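Side-chain contacts in auracyanin-A (Chloroflexus aurantiacus, PDB 2AAN), which carries electrons as a blue copper protein, probably accepting them from the membrane-bound alternative complex III: residues Q56-I61 and P126-L131; A68-I73 and L120-V125; I21-K26 and A31-E36; A89-S92 and A96-P99. All coordinates share one frame; numbering follows the deposited sequence.

How the interactions relate
Interactions 1 and 2 share the copper ion: the first brings H58 and H128 together on it, the second holds the segment supplying C123, and their centres lie about 9 Å apart. They are tied, since N59 OD1 takes the backbone N of T124 at 2.9 Å. Interaction 3 approaches the site through F32, whose side chain is about 6 Å from the copper ion (nearest atoms) and close to M132, the fourth ligand. Y121 OH of interaction 2 reaches K34 O of interaction 3 at 2.7 Å. Interaction 4 lies at the surface, with the E97 side chain about 13 Å from the metal, yet W60 N of interaction 1 donates to its S98 OG.

Interaction 1: Q56-I61 and P126-L131; sequences QQHNWI and PGHYPL. With CU (copper (II) ion), chain B.
The H58 ring meets the H128 ring obliquely, and the two converge through their ND1 atoms on the copper ion, each 2.1 Å from it. Their planes stand 54° apart, and the centroids are 4.9 Å from each other. H58 ND1 and H128 ND1 are separated by 3.2 Å, a closeness set by the shared metal and not by a hydrogen bond. This pair belongs to the type 1, or blue, copper site of the cupredoxin fold, which C123 and M132 complete. Histidine suits both places because ND1 offers a lone pair to the metal while the far side of the ring remains available for other neighbours. On H128 that far side faces Q56: OE1 lies near the ring plane at its edge, 3.0 Å from H128 NE2, with the amide plane turned 67° from the ring. The Q56 chain bends at chi2 (-78°) to bring OE1 there. The carbonyl O of Q57 comes within 3.3 Å of H128 CE1, approaching obliquely, while the Q57 amide turns elsewhere, its NE2 hydrogen-bonding to Y86 OH.

Interaction 2: A68-I73 and L120-V125; sequences AEAANI and LYICTV. With CU (copper (II) ion), chain B.
A70 CB points from helix 67-80 at I122 and touches both ends of its branched side chain, CG2 at 4.0 Å and CD1 at 4.1 Å. The I122 CD1 methyl also lies 3.7 Å from the backbone O of A70, so that the isoleucine meets the helix main chain as well as its side chain. The first torsion explains this reach: I122 CG1 sits between its own backbone N and carbonyl carbon (chi1 66°), with CG2 beside the N, and both branches face the helix. To one side of I122 along the chain, L120 CD1 approaches A70 CB more loosely, at 4.3 Å; to the other, I73 CG2 meets T124 CG2 at 4.0 Å, the two side chains inclined to each other. Alanine suits the central place because its single methyl lets the helix come close, while the larger I73, one turn on, bridges to the loop after the strand.

Beyond this apolar layer, T124 turns its polar branch away from the methyl contact, and its OG1 bonds Y86 O. Between I122 and T124 lies C123, directed to the other side, with SG bound to the copper ion at 2.2 Å. The same sulfur accepts a fairly straight hydrogen bond from V125 N, at 3.5 Å and 162°, which probably tempers the charge on the thiolate. A cysteine ligand just after a strand, followed in the same loop by H128 and M132 and joined by H58 from another loop, is characteristic of the type 1 copper site of cupredoxins.

Interaction 3: I21-K26 and A31-E36; sequences IEIGSK and AFDKTE
I23 and K34 come together where the edge strand 19-24 of the cupredoxin fold meets the segment that leads on to strand 36-39. The chain folds back on itself here, and S25 and F32 form a single beta bridge with their CA atoms 4.4 Å apart.

Backbone bonds lie on both sides of that bridge. D33 N donates to G24 O and K26 N to A31 O, each 2.8 Å long and nearly straight. CA-H...O contacts from F32 CA to G24 O and from S25 CA to A31 O fill in between them.

The apolar contacts centre on I23. With CG1 anti to the backbone N (chi1 -174°), its CD1 extends across to F32 CB at 3.9 Å and also meets K34 CB and the K34 carbonyl O. A beta-branched residue suits a buried strand position that must face both the sheet and the returning segment. F32 leaves its backbone heading away from strand 19-24, though the near part of its ring still touches I23 CD1; farther in, the ring meets W60 and Y121 edge-to-face and touches M132. Nearer the turn, K26 CB rests against A31 CB.

Polar side chains grip the strand backbone. D33 curls back (chi1 68°), and its OD1 takes G24 N at 2.8 Å from above the carboxylate plane; as G24 has no side chain, the carboxylate can come close to its backbone. K34 instead runs extended alongside the strand, long enough to skirt I23 and carry NZ to E22 O, which it meets at 2.7 Å in the carbonyl plane.

Interaction 4: A89-S92 and A96-P99; sequences ADKS and AESP. With SO4 (sulfate ion), chain C.
K91 and E97 cross at about a right angle, joining the loop after helix 67-80 to strand 94-97, an outermost strand of the five-stranded sheet in this cupredoxin fold. The contact is a salt bridge: K91 NZ lies 2.7 Å from E97 OE2, on the syn side of the carboxylate and 24° out of its plane. The lysine does not arrive by its tip alone: K91 CD and CE run past E97 OE2, close in front of it at 3.1 Å and 3.0 Å, before NZ is reached. A bend at chi2 (-59°) brings the K91 chain round. E97, extended beyond CG, reaches out from the strand to meet it. Long, flexible side chains of opposite charge suit a link between backbones whose nearest CA atoms (K91 and A96) are 9.0 Å apart. K91 NZ has a second acceptor in P88 O, which ties the ammonium group back to its own loop, while N85 and L87 touch the E97 side chain. Beside K91 an Asx turn shapes the loop: D90 OD1 accepts from S92 N at 2.9 Å on its anti side, and S92 OG donates to the syn lone pair of D90 OD1 at 2.6 Å.

Interaction 1: Q56-I61 and P126-L131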
loop_
_atom_site.group_PDB
_atom_site.type_symbol
_atom_site.label_atom_id
_atom_site.label_comp_id
_atom_site.label_asym_id
_atom_site.label_seq_id
_atom_site.Cartn_x
_atom_site.Cartn_y
_atom_site.Cartn_z
ATOM N N GLN A 56 -3.673 13.222 -7.979
ATOM C CA GLN A 56 -2.573 12.507 -7.409
ATOM C C GLN A 56 -2.698 11.136 -7.998
ATOM O O GLN A 56 -3.814 10.726 -8.373
ATOM C CB GLN A 56 -2.731 12.459 -5.918
ATOM C CG GLN A 56 -2.615 13.788 -5.261
ATOM C CD GLN A 56 -1.183 14.252 -5.136
ATOM O OE1 GLN A 56 -0.234 13.515 -5.448
ATOM N NE2 GLN A 56 -1.015 15.448 -4.611
ATOM N N GLN A 57 -1.550 10.478 -8.134
ATOM C CA GLN A 57 -1.502 9.027 -8.237
ATOM C C GLN A 57 -1.160 8.510 -6.861
ATOM O O GLN A 57 -0.488 9.179 -6.119
ATOM C CB GLN A 57 -0.488 8.524 -9.301
ATOM C CG GLN A 57 0.768 9.316 -9.384
ATOM C CD GLN A 57 1.743 8.815 -10.391
ATOM O OE1 GLN A 57 1.551 7.772 -11.013
ATOM N NE2 GLN A 57 2.826 9.561 -10.550
ATOM N N HIS A 58 -1.630 7.315 -6.543
ATOM C CA HIS A 58 -1.293 6.640 -5.300
ATOM C C HIS A 58 -1.218 5.137 -5.543
ATOM O O HIS A 58 -1.907 4.593 -6.410
ATOM C CB HIS A 58 -2.389 6.824 -4.260
ATOM C CG HIS A 58 -2.577 8.233 -3.774
ATOM N ND1 HIS A 58 -1.634 8.900 -3.024
ATOM C CD2 HIS A 58 -3.613 9.097 -3.932
ATOM C CE1 HIS A 58 -2.080 10.114 -2.737
ATOM N NE2 HIS A 58 -3.295 10.249 -3.253
ATOM N N ASN A 59 -0.522 4.468 -4.642
ATOM C CA ASN A 59 -0.652 3.022 -4.527
ATOM C C ASN A 59 -0.731 2.600 -3.067
ATOM O O ASN A 59 -0.686 3.439 -2.160
ATOM C CB ASN A 59 0.443 2.283 -5.327
ATOM C CG ASN A 59 1.851 2.649 -4.916
ATOM O OD1 ASN A 59 2.065 3.084 -3.813
ATOM N ND2 ASN A 59 2.831 2.465 -5.822
ATOM N N TRP A 60 -0.925 1.306 -2.867
ATOM C CA TRP A 60 -1.007 0.685 -1.520
ATOM C C TRP A 60 -0.121 -0.519 -1.593
ATOM O O TRP A 60 -0.441 -1.449 -2.314
ATOM C CB TRP A 60 -2.433 0.260 -1.194
ATOM C CG TRP A 60 -2.625 -0.319 0.177
ATOM C CD1 TRP A 60 -3.045 0.343 1.273
ATOM C CD2 TRP A 60 -2.496 -1.695 0.559
ATOM N NE1 TRP A 60 -3.099 -0.511 2.363
ATOM C CE2 TRP A 60 -2.795 -1.776 1.942
ATOM C CE3 TRP A 60 -2.114 -2.851 -0.108
ATOM C CZ2 TRP A 60 -2.718 -2.966 2.660
ATOM C CZ3 TRP A 60 -2.041 -4.036 0.608
ATOM C CH2 TRP A 60 -2.368 -4.092 1.968
ATOM N N ILE A 61 1.005 -0.445 -0.891
ATOM C CA ILE A 61 2.014 -1.483 -0.910
ATOM C C ILE A 61 2.239 -1.993 0.515
ATOM O O ILE A 61 2.584 -1.226 1.418
ATOM C CB ILE A 61 3.351 -0.947 -1.473
ATOM C CG1 ILE A 61 3.156 -0.198 -2.807
ATOM C CG2 ILE A 61 4.404 -2.042 -1.588
ATOM C CD1 ILE A 61 2.541 -0.944 -3.981
ATOM N N PRO A 126 6.373 9.206 -5.698
ATOM C CA PRO A 126 7.407 10.117 -5.246
ATOM C C PRO A 126 6.907 11.162 -4.258
ATOM O O PRO A 126 5.976 11.890 -4.554
ATOM C CB PRO A 126 7.882 10.778 -6.561
ATOM C CG PRO A 126 7.806 9.664 -7.532
ATOM C CD PRO A 126 6.519 8.930 -7.142
ATOM N N GLY A 127 7.555 11.233 -3.100
ATOM C CA GLY A 127 7.220 12.238 -2.096
ATOM C C GLY A 127 6.081 11.914 -1.136
ATOM O O GLY A 127 5.869 12.648 -0.157
ATOM N N HIS A 128 5.312 10.858 -1.372
ATOM C CA HIS A 128 4.131 10.605 -0.484
ATOM C C HIS A 128 4.493 9.945 0.830
ATOM O O HIS A 128 3.928 10.285 1.868
ATOM C CB HIS A 128 3.075 9.804 -1.211
ATOM C CG HIS A 128 2.458 10.559 -2.327
ATOM N ND1 HIS A 128 1.297 10.157 -2.944
ATOM C CD2 HIS A 128 2.839 11.711 -2.935
ATOM C CE1 HIS A 128 0.992 11.031 -3.894
ATOM N NE2 HIS A 128 1.899 11.995 -3.890
ATOM N N TYR A 129 5.423 8.995 0.777
ATOM C CA TYR A 129 6.053 8.440 1.976
ATOM C C TYR A 129 7.120 9.442 2.355
ATOM O O TYR A 129 7.798 9.971 1.457
ATOM C CB TYR A 129 6.650 7.032 1.690
ATOM C CG TYR A 129 7.354 6.444 2.898
ATOM C CD1 TYR A 129 6.630 5.778 3.879
ATOM C CD2 TYR A 129 8.695 6.695 3.134
ATOM C CE1 TYR A 129 7.215 5.304 5.017
ATOM C CE2 TYR A 129 9.319 6.219 4.308
ATOM C CZ TYR A 129 8.577 5.509 5.235
ATOM O OH TYR A 129 9.136 4.999 6.398
ATOM N N PRO A 130 7.345 9.676 3.658
ATOM C CA PRO A 130 6.867 8.992 4.871
ATOM C C PRO A 130 5.527 9.415 5.425
ATOM O O PRO A 130 5.035 8.769 6.326
ATOM C CB PRO A 130 7.964 9.344 5.890
ATOM C CG PRO A 130 8.318 10.742 5.510
ATOM C CD PRO A 130 8.302 10.738 4.009
ATOM N N LEU A 131 4.871 10.432 4.878
ATOM C CA LEU A 131 3.576 10.769 5.442
ATOM C C LEU A 131 2.534 9.694 5.183
ATOM O O LEU A 131 1.705 9.393 6.031
ATOM C CB LEU A 131 3.059 12.097 4.887
ATOM C CG LEU A 131 3.658 13.357 5.507
ATOM C CD1 LEU A 131 3.240 14.527 4.638
ATOM C CD2 LEU A 131 3.175 13.532 6.921
HETATM CU CU CU B . 0.314 8.338 -2.654
#

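Interaction 2: A68-I73 and L120-V125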
loop_
_atom_site.group_PDB
_atom_site.type_symbol
_atom_site.label_atom_id
_atom_site.label_comp_id
_atom_site.label_asym_id
_atom_site.label_seq_id
_atom_site.Cartn_x
_atom_site.Cartn_y
_atom_site.Cartn_z
ATOM N N ALA A 68 12.577 1.662 8.080
ATOM C CA ALA A 68 13.786 1.666 7.234
ATOM C C ALA A 68 13.600 0.886 5.913
ATOM O O ALA A 68 14.028 1.319 4.823
ATOM C CB ALA A 68 14.955 1.097 8.027
ATOM N N GLU A 69 12.938 -0.259 5.974
ATOM C CA GLU A 69 12.730 -1.008 4.751
ATOM C C GLU A 69 11.729 -0.236 3.864
ATOM O O GLU A 69 11.915 -0.159 2.656
ATOM C CB GLU A 69 12.302 -2.440 5.033
ATOM C CG GLU A 69 12.221 -3.308 3.782
ATOM C CD GLU A 69 13.470 -3.200 2.880
ATOM O OE1 GLU A 69 14.607 -3.239 3.406
ATOM O OE2 GLU A 69 13.311 -3.037 1.646
ATOM N N ALA A 70 10.702 0.368 4.476
ATOM C CA ALA A 70 9.729 1.219 3.754
ATOM C C ALA A 70 10.425 2.373 3.024
ATOM O O ALA A 70 10.153 2.655 1.842
ATOM C CB ALA A 70 8.694 1.779 4.733
ATOM N N ALA A 71 11.311 3.058 3.729
ATOM C CA ALA A 71 11.989 4.197 3.130
ATOM C C ALA A 71 12.874 3.765 1.957
ATOM O O ALA A 71 12.938 4.440 0.909
ATOM C CB ALA A 71 12.817 4.925 4.158
ATOM N N ASN A 72 13.559 2.644 2.137
ATOM C CA ASN A 72 14.367 2.055 1.069
ATOM C C ASN A 72 13.538 1.732 -0.186
ATOM O O ASN A 72 13.954 2.041 -1.302
ATOM C CB ASN A 72 15.096 0.816 1.608
ATOM C CG ASN A 72 15.887 0.070 0.530
ATOM O OD1 ASN A 72 15.457 -0.996 0.055
ATOM N ND2 ASN A 72 17.047 0.618 0.143
ATOM N N ILE A 73 12.381 1.101 0.003
ATOM C CA ILE A 73 11.511 0.753 -1.098
ATOM C C ILE A 73 10.996 2.010 -1.794
ATOM O O ILE A 73 11.172 2.187 -3.014
ATOM C CB ILE A 73 10.335 -0.141 -0.622
ATOM C CG1 ILE A 73 10.867 -1.511 -0.253
ATOM C CG2 ILE A 73 9.285 -0.257 -1.709
ATOM C CD1 ILE A 73 9.937 -2.308 0.545
ATOM N N LEU A 120 3.709 -2.675 7.782
ATOM C CA LEU A 120 3.439 -1.324 7.276
ATOM C C LEU A 120 2.859 -1.414 5.895
ATOM O O LEU A 120 3.251 -2.280 5.116
ATOM C CB LEU A 120 4.725 -0.507 7.200
ATOM C CG LEU A 120 5.404 -0.220 8.520
ATOM C CD1 LEU A 120 6.805 0.350 8.296
ATOM C CD2 LEU A 120 4.593 0.713 9.384
ATOM N N TYR A 121 1.895 -0.540 5.608
ATOM C CA TYR A 121 1.529 -0.272 4.246
ATOM C C TYR A 121 1.854 1.171 3.960
ATOM O O TYR A 121 1.779 1.997 4.853
ATOM C CB TYR A 121 0.071 -0.647 3.914
ATOM C CG TYR A 121 -1.024 -0.054 4.776
ATOM C CD1 TYR A 121 -1.485 1.239 4.554
ATOM C CD2 TYR A 121 -1.649 -0.808 5.773
ATOM C CE1 TYR A 121 -2.520 1.765 5.305
ATOM C CE2 TYR A 121 -2.681 -0.291 6.516
ATOM C CZ TYR A 121 -3.111 1.003 6.301
ATOM O OH TYR A 121 -4.130 1.558 7.058
ATOM N N ILE A 122 2.337 1.407 2.737
ATOM C CA ILE A 122 2.862 2.687 2.302
ATOM C C ILE A 122 2.427 2.953 0.867
ATOM O O ILE A 122 1.959 2.065 0.155
ATOM C CB ILE A 122 4.411 2.770 2.372
ATOM C CG1 ILE A 122 5.082 1.797 1.370
ATOM C CG2 ILE A 122 4.887 2.437 3.769
ATOM C CD1 ILE A 122 6.585 1.918 1.258
ATOM N N CYS A 123 2.564 4.208 0.463
ATOM C CA CYS A 123 2.449 4.553 -0.956
ATOM C C CYS A 123 3.839 4.929 -1.423
ATOM O O CYS A 123 4.497 5.702 -0.748
ATOM C CB CYS A 123 1.517 5.725 -1.126
ATOM S SG CYS A 123 1.474 6.450 -2.780
ATOM N N THR A 124 4.271 4.420 -2.566
ATOM C CA THR A 124 5.602 4.735 -3.097
ATOM C C THR A 124 5.609 5.779 -4.222
ATOM O O THR A 124 6.622 5.985 -4.869
ATOM C CB THR A 124 6.286 3.449 -3.595
ATOM O OG1 THR A 124 5.536 2.898 -4.661
ATOM C CG2 THR A 124 6.393 2.439 -2.469
ATOM N N VAL A 125 4.507 6.481 -4.430
ATOM C CA VAL A 125 4.513 7.584 -5.380
ATOM C C VAL A 125 5.500 8.656 -4.830
ATOM O O VAL A 125 5.513 8.919 -3.632
ATOM C CB VAL A 125 3.075 8.087 -5.626
ATOM C CG1 VAL A 125 3.047 9.492 -6.321
ATOM C CG2 VAL A 125 2.270 7.015 -6.400
HETATM CU CU CU B . 0.314 8.338 -2.654
#

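Interaction 3: I21-K26 and A31-E36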
loop_
_atom_site.group_PDB
_atom_site.type_symbol
_atom_site.label_atom_id
_atom_site.label_comp_id
_atom_site.label_asym_id
_atom_site.label_seq_id
_atom_site.Cartn_x
_atom_site.Cartn_y
_atom_site.Cartn_z
ATOM N N ILE A 21 -11.457 -5.137 2.130
ATOM C CA ILE A 21 -11.238 -3.985 2.985
ATOM C C ILE A 21 -11.177 -2.759 2.076
ATOM O O ILE A 21 -10.380 -2.699 1.133
ATOM C CB ILE A 21 -9.962 -4.105 3.792
ATOM C CG1 ILE A 21 -10.085 -5.238 4.796
ATOM C CG2 ILE A 21 -9.684 -2.787 4.510
ATOM C CD1 ILE A 21 -8.770 -5.595 5.410
ATOM N N GLU A 22 -12.053 -1.795 2.353
ATOM C CA GLU A 22 -12.101 -0.555 1.587
ATOM C C GLU A 22 -11.097 0.405 2.185
ATOM O O GLU A 22 -11.035 0.565 3.385
ATOM C CB GLU A 22 -13.467 0.103 1.682
ATOM C CG GLU A 22 -14.637 -0.812 1.577
ATOM C CD GLU A 22 -14.992 -1.131 0.174
ATOM O OE1 GLU A 22 -15.932 -1.934 0.005
ATOM O OE2 GLU A 22 -14.362 -0.590 -0.761
ATOM N N ILE A 23 -10.309 1.051 1.349
ATOM C CA ILE A 23 -9.428 2.102 1.848
ATOM C C ILE A 23 -9.249 3.092 0.749
ATOM O O ILE A 23 -9.413 2.756 -0.418
ATOM C CB ILE A 23 -8.070 1.534 2.359
ATOM C CG1 ILE A 23 -7.220 2.614 3.014
ATOM C CG2 ILE A 23 -7.324 0.794 1.240
ATOM C CD1 ILE A 23 -6.033 2.070 3.758
ATOM N N GLY A 24 -8.931 4.330 1.109
ATOM C CA GLY A 24 -8.744 5.326 0.079
ATOM C C GLY A 24 -7.726 6.344 0.506
ATOM O O GLY A 24 -7.135 6.233 1.558
ATOM N N SER A 25 -7.508 7.323 -0.347
ATOM C CA SER A 25 -6.747 8.488 0.042
ATOM C C SER A 25 -7.676 9.358 0.911
ATOM O O SER A 25 -8.888 9.373 0.753
ATOM C CB SER A 25 -6.249 9.237 -1.162
ATOM O OG SER A 25 -7.293 9.905 -1.842
ATOM N N LYS A 26 -7.084 10.111 1.811
ATOM C CA LYS A 26 -7.845 11.067 2.610
ATOM C C LYS A 26 -7.995 12.295 1.724
ATOM O O LYS A 26 -7.238 13.247 1.815
ATOM C CB LYS A 26 -7.113 11.357 3.893
ATOM C CG LYS A 26 -7.932 12.203 4.863
ATOM C CD LYS A 26 -7.080 12.810 5.940
ATOM C CE LYS A 26 -7.822 13.935 6.659
ATOM N NZ LYS A 26 -8.995 13.370 7.356
ATOM N N ALA A 31 -2.164 10.902 2.596
ATOM C CA ALA A 31 -2.609 10.093 3.727
ATOM C C ALA A 31 -3.598 9.114 3.187
ATOM O O ALA A 31 -4.374 9.449 2.271
ATOM C CB ALA A 31 -3.303 10.955 4.783
ATOM N N PHE A 32 -3.586 7.927 3.771
ATOM C CA PHE A 32 -4.687 6.988 3.634
ATOM C C PHE A 32 -5.783 7.428 4.580
ATOM O O PHE A 32 -5.520 7.969 5.664
ATOM C CB PHE A 32 -4.247 5.563 3.951
ATOM C CG PHE A 32 -3.224 5.000 2.995
ATOM C CD1 PHE A 32 -1.903 4.884 3.368
ATOM C CD2 PHE A 32 -3.617 4.522 1.761
ATOM C CE1 PHE A 32 -0.963 4.324 2.491
ATOM C CE2 PHE A 32 -2.705 4.001 0.873
ATOM C CZ PHE A 32 -1.362 3.918 1.232
ATOM N N ASP A 33 -7.012 7.151 4.202
ATOM C CA ASP A 33 -8.162 7.439 5.073
ATOM C C ASP A 33 -8.395 6.463 6.208
ATOM O O ASP A 33 -9.296 6.651 6.974
ATOM C CB ASP A 33 -9.454 7.654 4.285
ATOM C CG ASP A 33 -10.004 6.419 3.573
ATOM O OD1 ASP A 33 -9.545 5.276 3.711
ATOM O OD2 ASP A 33 -11.002 6.638 2.857
ATOM N N LYS A 34 -7.598 5.404 6.257
ATOM C CA LYS A 34 -7.535 4.487 7.363
ATOM C C LYS A 34 -6.038 4.266 7.638
ATOM O O LYS A 34 -5.238 3.954 6.718
ATOM C CB LYS A 34 -8.205 3.141 7.017
ATOM C CG LYS A 34 -9.655 3.227 6.538
ATOM C CD LYS A 34 -10.277 1.854 6.417
ATOM C CE LYS A 34 -11.744 1.888 6.034
ATOM N NZ LYS A 34 -12.205 0.454 5.821
ATOM N N THR A 35 -5.669 4.404 8.902
ATOM C CA THR A 35 -4.276 4.239 9.309
ATOM C C THR A 35 -4.076 2.925 10.018
ATOM O O THR A 35 -2.944 2.570 10.354
ATOM C CB THR A 35 -3.740 5.358 10.234
ATOM O OG1 THR A 35 -4.569 5.498 11.395
ATOM C CG2 THR A 35 -3.607 6.642 9.479
ATOM N N GLU A 36 -5.153 2.187 10.182
ATOM C CA GLU A 36 -4.978 0.824 10.525
ATOM C C GLU A 36 -6.065 -0.151 10.134
ATOM O O GLU A 36 -7.241 0.169 10.134
ATOM C CB GLU A 36 -4.584 0.703 11.968
ATOM C CG GLU A 36 -5.746 0.590 12.865
ATOM C CD GLU A 36 -5.592 -0.545 13.831
ATOM O OE1 GLU A 36 -4.475 -0.739 14.330
ATOM O OE2 GLU A 36 -6.606 -1.212 14.105
#

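Interaction 4: A89-S92 and A96-P99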
loop_
_atom_site.group_PDB
_atom_site.type_symbol
_atom_site.label_atom_id
_atom_site.label_comp_id
_atom_site.label_asym_id
_atom_site.label_seq_id
_atom_site.Cartn_x
_atom_site.Cartn_y
_atom_site.Cartn_z
ATOM N N ALA A 89 12.035 -4.073 -8.676
ATOM C CA ALA A 89 11.747 -5.389 -9.259
ATOM C C ALA A 89 12.044 -6.521 -8.244
ATOM O O ALA A 89 11.481 -7.598 -8.324
ATOM C CB ALA A 89 12.557 -5.578 -10.518
ATOM N N ASP A 90 12.901 -6.234 -7.271
ATOM C CA ASP A 90 13.121 -7.119 -6.133
ATOM C C ASP A 90 11.922 -7.033 -5.180
ATOM O O ASP A 90 11.603 -5.968 -4.580
ATOM C CB ASP A 90 14.427 -6.749 -5.440
ATOM C CG ASP A 90 14.777 -7.660 -4.256
ATOM O OD1 ASP A 90 13.968 -8.529 -3.853
ATOM O OD2 ASP A 90 15.891 -7.469 -3.718
ATOM N N LYS A 91 11.240 -8.167 -5.063
ATOM C CA LYS A 91 10.007 -8.271 -4.236
ATOM C C LYS A 91 10.238 -9.019 -2.922
ATOM O O LYS A 91 9.284 -9.455 -2.269
ATOM C CB LYS A 91 8.868 -8.970 -5.037
ATOM C CG LYS A 91 8.571 -8.375 -6.418
ATOM C CD LYS A 91 8.160 -6.893 -6.371
ATOM C CE LYS A 91 7.933 -6.333 -7.768
ATOM N NZ LYS A 91 7.724 -4.848 -7.833
ATOM N N SER A 92 11.494 -9.145 -2.495
ATOM C CA SER A 92 11.812 -9.874 -1.267
ATOM C C SER A 92 11.061 -9.318 -0.043
ATOM O O SER A 92 10.622 -10.060 0.805
ATOM C CB SER A 92 13.338 -9.903 -1.033
ATOM O OG SER A 92 14.035 -10.472 -2.149
ATOM N N ALA A 96 2.456 -7.549 -0.917
ATOM C CA ALA A 96 1.394 -7.334 -1.893
ATOM C C ALA A 96 1.486 -5.916 -2.437
ATOM O O ALA A 96 1.978 -5.019 -1.726
ATOM C CB ALA A 96 0.040 -7.592 -1.240
ATOM N N GLU A 97 1.072 -5.744 -3.704
ATOM C CA GLU A 97 1.081 -4.449 -4.368
ATOM C C GLU A 97 -0.232 -4.168 -5.054
ATOM O O GLU A 97 -0.645 -4.922 -5.942
ATOM C CB GLU A 97 2.130 -4.360 -5.489
ATOM C CG GLU A 97 3.515 -4.741 -5.209
ATOM C CD GLU A 97 4.331 -4.900 -6.514
ATOM O OE1 GLU A 97 3.837 -4.558 -7.612
ATOM O OE2 GLU A 97 5.474 -5.358 -6.438
ATOM N N SER A 98 -0.854 -3.048 -4.703
ATOM C CA SER A 98 -1.955 -2.552 -5.511
ATOM C C SER A 98 -1.398 -2.097 -6.872
ATOM O O SER A 98 -0.256 -1.660 -6.984
ATOM C CB SER A 98 -2.712 -1.412 -4.839
ATOM O OG SER A 98 -2.025 -0.205 -5.025
ATOM N N PRO A 99 -2.215 -2.203 -7.915
ATOM C CA PRO A 99 -1.890 -1.474 -9.112
ATOM C C PRO A 99 -1.781 0.017 -8.763
ATOM O O PRO A 99 -2.286 0.452 -7.727
ATOM C CB PRO A 99 -3.117 -1.727 -9.995
ATOM C CG PRO A 99 -3.672 -2.969 -9.512
ATOM C CD PRO A 99 -3.473 -2.935 -8.050
HETATM S S SO4 C . 15.237 -2.805 -10.759
HETATM O O1 SO4 C . 15.991 -1.765 -11.437
HETATM O O2 SO4 C . 13.870 -2.828 -11.263
HETATM O O3 SO4 C . 15.872 -4.069 -11.072
HETATM O O4 SO4 C . 15.098 -2.501 -9.348
#